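Local coordinates for mevalonate kinase (Staphylococcus aureus, PDB 2X7I), which probably catalyses the ATP-dependent phosphorylation of mevalonate to phosphomevalonate in isoprenoid precursor synthesis, as a kinase of the GHMP family, at residues Leu170-Gly182 / Ala296-Gly308. Sequence-based numbering, arbitrary orientation.
Sequences LSLDGYMVVIDTG and AGAAHTWIENLGG
A classic beta bulge sets two residues, Ala299 and His300, against the single Asp180, and the backbone N atoms of both donate weakly to Asp180 O. Here the side chains of Asp180 and His300 run side by side, and Asp180 OD1 lies at the imidazole edge, 3.2 Å from His300 CD2. Asp180 OD2 is gripped twice: Gly182 N reaches it from above the carboxylate plane at 2.8 Å, closing an Asx turn, and Arg99 forms a salt bridge with it. Those two partners fix the rotation of the carboxylate.

From the bulge, strands 175-180 and 300-305 run antiparallel, with main-chain bonds at Val178-Trp302 and Met176-Glu304. Strand 300-305 is an outer strand of the four-stranded antiparallel sheet in the C-terminal half of this GHMP kinase; strand 276-280 flanks 175-180 on its other side. Trp302, with chi1 -58° setting CG beside its own backbone N, brings CE3 to 3.7 Å from Val178 CG1 and packs edge-to-face with Phe34. Glu304, on the same face, sends its carboxylate away to the backbone N atoms of Asn35 and Ala36, tying the sheet to strand 29-45. On the opposite face, the Tyr175 ring meets Ile303 CG2 at its edge, and Asn305 OD1 lies over one face, offset toward the rim, with the ring and amide planes 24° apart.

Beyond the strands, Leu306 turns toward 170-182: its CB sits 3.3 Å from Gly174 O, while Leu306 O takes a nearly straight bond from Leu172 N (2.9 Å). At the C-terminus, one water donates to both Leu170 O and Gly307 O.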
loop_
_atom_site.group_PDB
_atom_site.type_symbol
_atom_site.label_atom_id
_atom_site.label_comp_id
_atom_site.label_asym_id
_atom_site.label_seq_id
_atom_site.Cartn_x
_atom_site.Cartn_y
_atom_site.Cartn_z
ATOM N N LEU A 170 -0.279 -4.928 -14.320
ATOM C CA LEU A 170 1.060 -4.344 -14.374
ATOM C C LEU A 170 2.073 -5.334 -14.944
ATOM O O LEU A 170 2.180 -6.479 -14.495
ATOM C CB LEU A 170 1.516 -3.857 -12.990
ATOM C CG LEU A 170 2.749 -2.930 -13.011
ATOM C CD1 LEU A 170 2.486 -1.675 -13.839
ATOM C CD2 LEU A 170 3.193 -2.562 -11.607
ATOM N N SER A 171 2.800 -4.881 -15.957
ATOM C CA SER A 171 3.840 -5.679 -16.567
ATOM C C SER A 171 5.009 -4.787 -16.956
ATOM O O SER A 171 5.020 -4.180 -18.028
ATOM C CB SER A 171 3.298 -6.416 -17.782
ATOM O OG SER A 171 4.249 -7.361 -18.241
ATOM N N LEU A 172 5.979 -4.700 -16.054
ATOM C CA LEU A 172 7.242 -4.031 -16.323
ATOM C C LEU A 172 8.348 -5.026 -16.016
ATOM O O LEU A 172 8.316 -5.704 -14.980
ATOM C CB LEU A 172 7.385 -2.769 -15.466
ATOM C CG LEU A 172 6.321 -1.691 -15.741
ATOM C CD1 LEU A 172 6.291 -0.607 -14.670
ATOM C CD2 LEU A 172 6.559 -1.073 -17.105
ATOM N N ASP A 173 9.305 -5.125 -16.936
ATOM C CA ASP A 173 10.429 -6.039 -16.801
ATOM C C ASP A 173 11.458 -5.448 -15.828
ATOM O O ASP A 173 12.466 -4.857 -16.234
ATOM C CB ASP A 173 11.043 -6.298 -18.186
ATOM C CG ASP A 173 12.193 -7.290 -18.155
ATOM O OD1 ASP A 173 12.925 -7.355 -19.171
ATOM O OD2 ASP A 173 12.370 -8.003 -17.142
ATOM N N GLY A 174 11.195 -5.616 -14.537
ATOM C CA GLY A 174 12.071 -5.076 -13.513
ATOM C C GLY A 174 11.548 -5.246 -12.103
ATOM O O GLY A 174 10.516 -5.883 -11.876
ATOM N N TYR A 175 12.284 -4.672 -11.155
ATOM C CA TYR A 175 12.004 -4.828 -9.741
ATOM C C TYR A 175 12.035 -3.482 -9.060
ATOM O O TYR A 175 12.720 -2.551 -9.503
ATOM C CB TYR A 175 13.035 -5.756 -9.096
ATOM C CG TYR A 175 12.906 -7.194 -9.545
ATOM C CD1 TYR A 175 13.328 -7.591 -10.817
ATOM C CD2 TYR A 175 12.337 -8.152 -8.713
ATOM C CE1 TYR A 175 13.192 -8.907 -11.242
ATOM C CE2 TYR A 175 12.208 -9.467 -9.122
ATOM C CZ TYR A 175 12.638 -9.842 -10.386
ATOM O OH TYR A 175 12.507 -11.149 -10.792
ATOM N N MET A 176 11.278 -3.389 -7.976
ATOM C CA MET A 176 11.202 -2.180 -7.182
ATOM C C MET A 176 11.438 -2.575 -5.736
ATOM O O MET A 176 10.716 -3.420 -5.195
ATOM C CB MET A 176 9.832 -1.520 -7.351
ATOM C CG MET A 176 9.613 -0.295 -6.471
ATOM S SD MET A 176 8.084 0.576 -6.828
ATOM C CE MET A 176 6.833 -0.620 -6.353
ATOM N N VAL A 177 12.475 -1.999 -5.127
ATOM C CA VAL A 177 12.704 -2.148 -3.687
ATOM C C VAL A 177 11.922 -1.063 -2.960
ATOM O O VAL A 177 12.064 0.115 -3.262
ATOM C CB VAL A 177 14.198 -2.025 -3.314
ATOM C CG1 VAL A 177 14.384 -2.133 -1.805
ATOM C CG2 VAL A 177 15.009 -3.087 -4.028
ATOM N N VAL A 178 11.094 -1.476 -2.010
ATOM C CA VAL A 178 10.294 -0.569 -1.210
ATOM C C VAL A 178 10.938 -0.482 0.163
ATOM O O VAL A 178 11.124 -1.495 0.822
ATOM C CB VAL A 178 8.848 -1.075 -1.108
ATOM C CG1 VAL A 178 8.017 -0.191 -0.188
ATOM C CG2 VAL A 178 8.225 -1.159 -2.500
ATOM N N ILE A 179 11.305 0.726 0.575
ATOM C CA ILE A 179 11.976 0.945 1.852
ATOM C C ILE A 179 11.120 1.795 2.795
ATOM O O ILE A 179 10.603 2.829 2.406
ATOM C CB ILE A 179 13.322 1.652 1.651
ATOM C CG1 ILE A 179 14.263 0.790 0.807
ATOM C CG2 ILE A 179 13.953 1.981 3.003
ATOM C CD1 ILE A 179 15.387 1.566 0.139
ATOM N N ASP A 180 10.984 1.330 4.034
ATOM C CA ASP A 180 10.328 2.061 5.118
ATOM C C ASP A 180 11.429 2.573 6.043
ATOM O O ASP A 180 12.254 1.797 6.506
ATOM C CB ASP A 180 9.371 1.104 5.854
ATOM C CG ASP A 180 8.808 1.677 7.154
ATOM O OD1 ASP A 180 8.197 0.901 7.921
ATOM O OD2 ASP A 180 8.968 2.877 7.423
ATOM N N THR A 181 11.455 3.878 6.297
ATOM C CA THR A 181 12.497 4.480 7.141
ATOM C C THR A 181 12.187 4.401 8.644
ATOM O O THR A 181 13.027 4.761 9.460
ATOM C CB THR A 181 12.770 5.952 6.760
ATOM O OG1 THR A 181 11.647 6.763 7.121
ATOM C CG2 THR A 181 13.041 6.084 5.256
ATOM N N GLY A 182 10.991 3.945 9.011
ATOM C CA GLY A 182 10.683 3.655 10.407
ATOM C C GLY A 182 10.321 4.854 11.270
ATOM O O GLY A 182 9.981 5.927 10.767
ATOM N N ALA A 296 22.530 -0.109 6.437
ATOM C CA ALA A 296 22.625 1.338 6.661
ATOM C C ALA A 296 21.442 1.917 7.445
ATOM O O ALA A 296 21.294 3.141 7.529
ATOM C CB ALA A 296 22.771 2.062 5.331
ATOM N N GLY A 297 20.592 1.050 8.001
ATOM C CA GLY A 297 19.548 1.474 8.936
ATOM C C GLY A 297 18.101 1.428 8.455
ATOM O O GLY A 297 17.193 1.587 9.274
ATOM N N ALA A 298 17.861 1.226 7.153
ATOM C CA ALA A 298 16.482 1.088 6.658
ATOM C C ALA A 298 15.748 0.134 7.584
ATOM O O ALA A 298 16.205 -0.988 7.799
ATOM C CB ALA A 298 16.451 0.560 5.243
ATOM N N ALA A 299 14.630 0.583 8.154
ATOM C CA ALA A 299 13.940 -0.200 9.184
ATOM C C ALA A 299 13.303 -1.471 8.618
ATOM O O ALA A 299 13.414 -2.535 9.222
ATOM C CB ALA A 299 12.894 0.654 9.909
ATOM N N HIS A 300 12.646 -1.359 7.468
ATOM C CA HIS A 300 11.967 -2.502 6.836
ATOM C C HIS A 300 12.038 -2.369 5.318
ATOM O O HIS A 300 12.035 -1.258 4.791
ATOM C CB HIS A 300 10.493 -2.592 7.267
ATOM C CG HIS A 300 10.270 -2.420 8.740
ATOM N ND1 HIS A 300 10.425 -3.446 9.647
ATOM C CD2 HIS A 300 9.903 -1.334 9.462
ATOM C CE1 HIS A 300 10.162 -3.000 10.864
ATOM N NE2 HIS A 300 9.837 -1.722 10.780
ATOM N N THR A 301 12.109 -3.498 4.622
ATOM C CA THR A 301 12.175 -3.499 3.164
ATOM C C THR A 301 11.321 -4.591 2.528
ATOM O O THR A 301 10.975 -5.567 3.173
ATOM C CB THR A 301 13.630 -3.645 2.657
ATOM O OG1 THR A 301 14.200 -4.855 3.171
ATOM C CG2 THR A 301 14.478 -2.442 3.098
ATOM N N TRP A 302 10.960 -4.385 1.263
ATOM C CA TRP A 302 10.264 -5.394 0.451
ATOM C C TRP A 302 10.783 -5.361 -0.985
ATOM O O TRP A 302 11.179 -4.308 -1.487
ATOM C CB TRP A 302 8.755 -5.127 0.398
ATOM C CG TRP A 302 8.029 -5.085 1.712
ATOM C CD1 TRP A 302 7.338 -6.097 2.294
ATOM C CD2 TRP A 302 7.888 -3.953 2.577
ATOM N NE1 TRP A 302 6.778 -5.674 3.481
ATOM C CE2 TRP A 302 7.105 -4.361 3.677
ATOM C CE3 TRP A 302 8.357 -2.637 2.533
ATOM C CZ2 TRP A 302 6.778 -3.501 4.723
ATOM C CZ3 TRP A 302 8.029 -1.782 3.569
ATOM C CH2 TRP A 302 7.244 -2.213 4.650
ATOM N N ILE A 303 10.755 -6.508 -1.649
ATOM C CA ILE A 303 11.082 -6.581 -3.057
ATOM C C ILE A 303 9.807 -6.879 -3.831
ATOM O O ILE A 303 9.149 -7.889 -3.592
ATOM C CB ILE A 303 12.154 -7.654 -3.350
ATOM C CG1 ILE A 303 13.494 -7.256 -2.720
ATOM C CG2 ILE A 303 12.321 -7.834 -4.853
ATOM C CD1 ILE A 303 14.558 -8.337 -2.791
ATOM N N GLU A 304 9.461 -5.975 -4.745
ATOM C CA GLU A 304 8.295 -6.123 -5.598
ATOM C C GLU A 304 8.737 -6.465 -7.021
ATOM O O GLU A 304 9.449 -5.684 -7.660
ATOM C CB GLU A 304 7.499 -4.815 -5.598
ATOM C CG GLU A 304 6.159 -4.858 -6.350
ATOM C CD GLU A 304 5.069 -5.628 -5.616
ATOM O OE1 GLU A 304 5.226 -5.908 -4.405
ATOM O OE2 GLU A 304 4.043 -5.943 -6.258
ATOM N N ASN A 305 8.322 -7.632 -7.506
ATOM C CA ASN A 305 8.449 -7.969 -8.927
ATOM C C ASN A 305 7.394 -7.182 -9.685
ATOM O O ASN A 305 6.230 -7.185 -9.293
ATOM C CB ASN A 305 8.242 -9.466 -9.154
ATOM C CG ASN A 305 8.602 -9.913 -10.574
ATOM O OD1 ASN A 305 8.649 -9.112 -11.517
ATOM N ND2 ASN A 305 8.848 -11.207 -10.726
ATOM N N LEU A 306 7.789 -6.506 -10.761
ATOM C CA LEU A 306 6.852 -5.646 -11.477
ATOM C C LEU A 306 6.115 -6.367 -12.606
ATOM O O LEU A 306 5.434 -5.733 -13.410
ATOM C CB LEU A 306 7.538 -4.365 -11.953
ATOM C CG LEU A 306 8.082 -3.454 -10.842
ATOM C CD1 LEU A 306 8.664 -2.179 -11.444
ATOM C CD2 LEU A 306 7.016 -3.105 -9.798
ATOM N N GLY A 307 6.231 -7.693 -12.639
ATOM C CA GLY A 307 5.327 -8.537 -13.427
ATOM C C GLY A 307 5.749 -8.842 -14.849
ATOM O O GLY A 307 5.036 -9.544 -15.567
ATOM N N GLY A 308 6.896 -8.309 -15.267
ATOM C CA GLY A 308 7.445 -8.594 -16.590
ATOM C C GLY A 308 8.185 -9.916 -16.580
ATOM O O GLY A 308 8.958 -10.211 -17.496
HETATM O O HOH W 1 2.300 -9.154 -15.278
#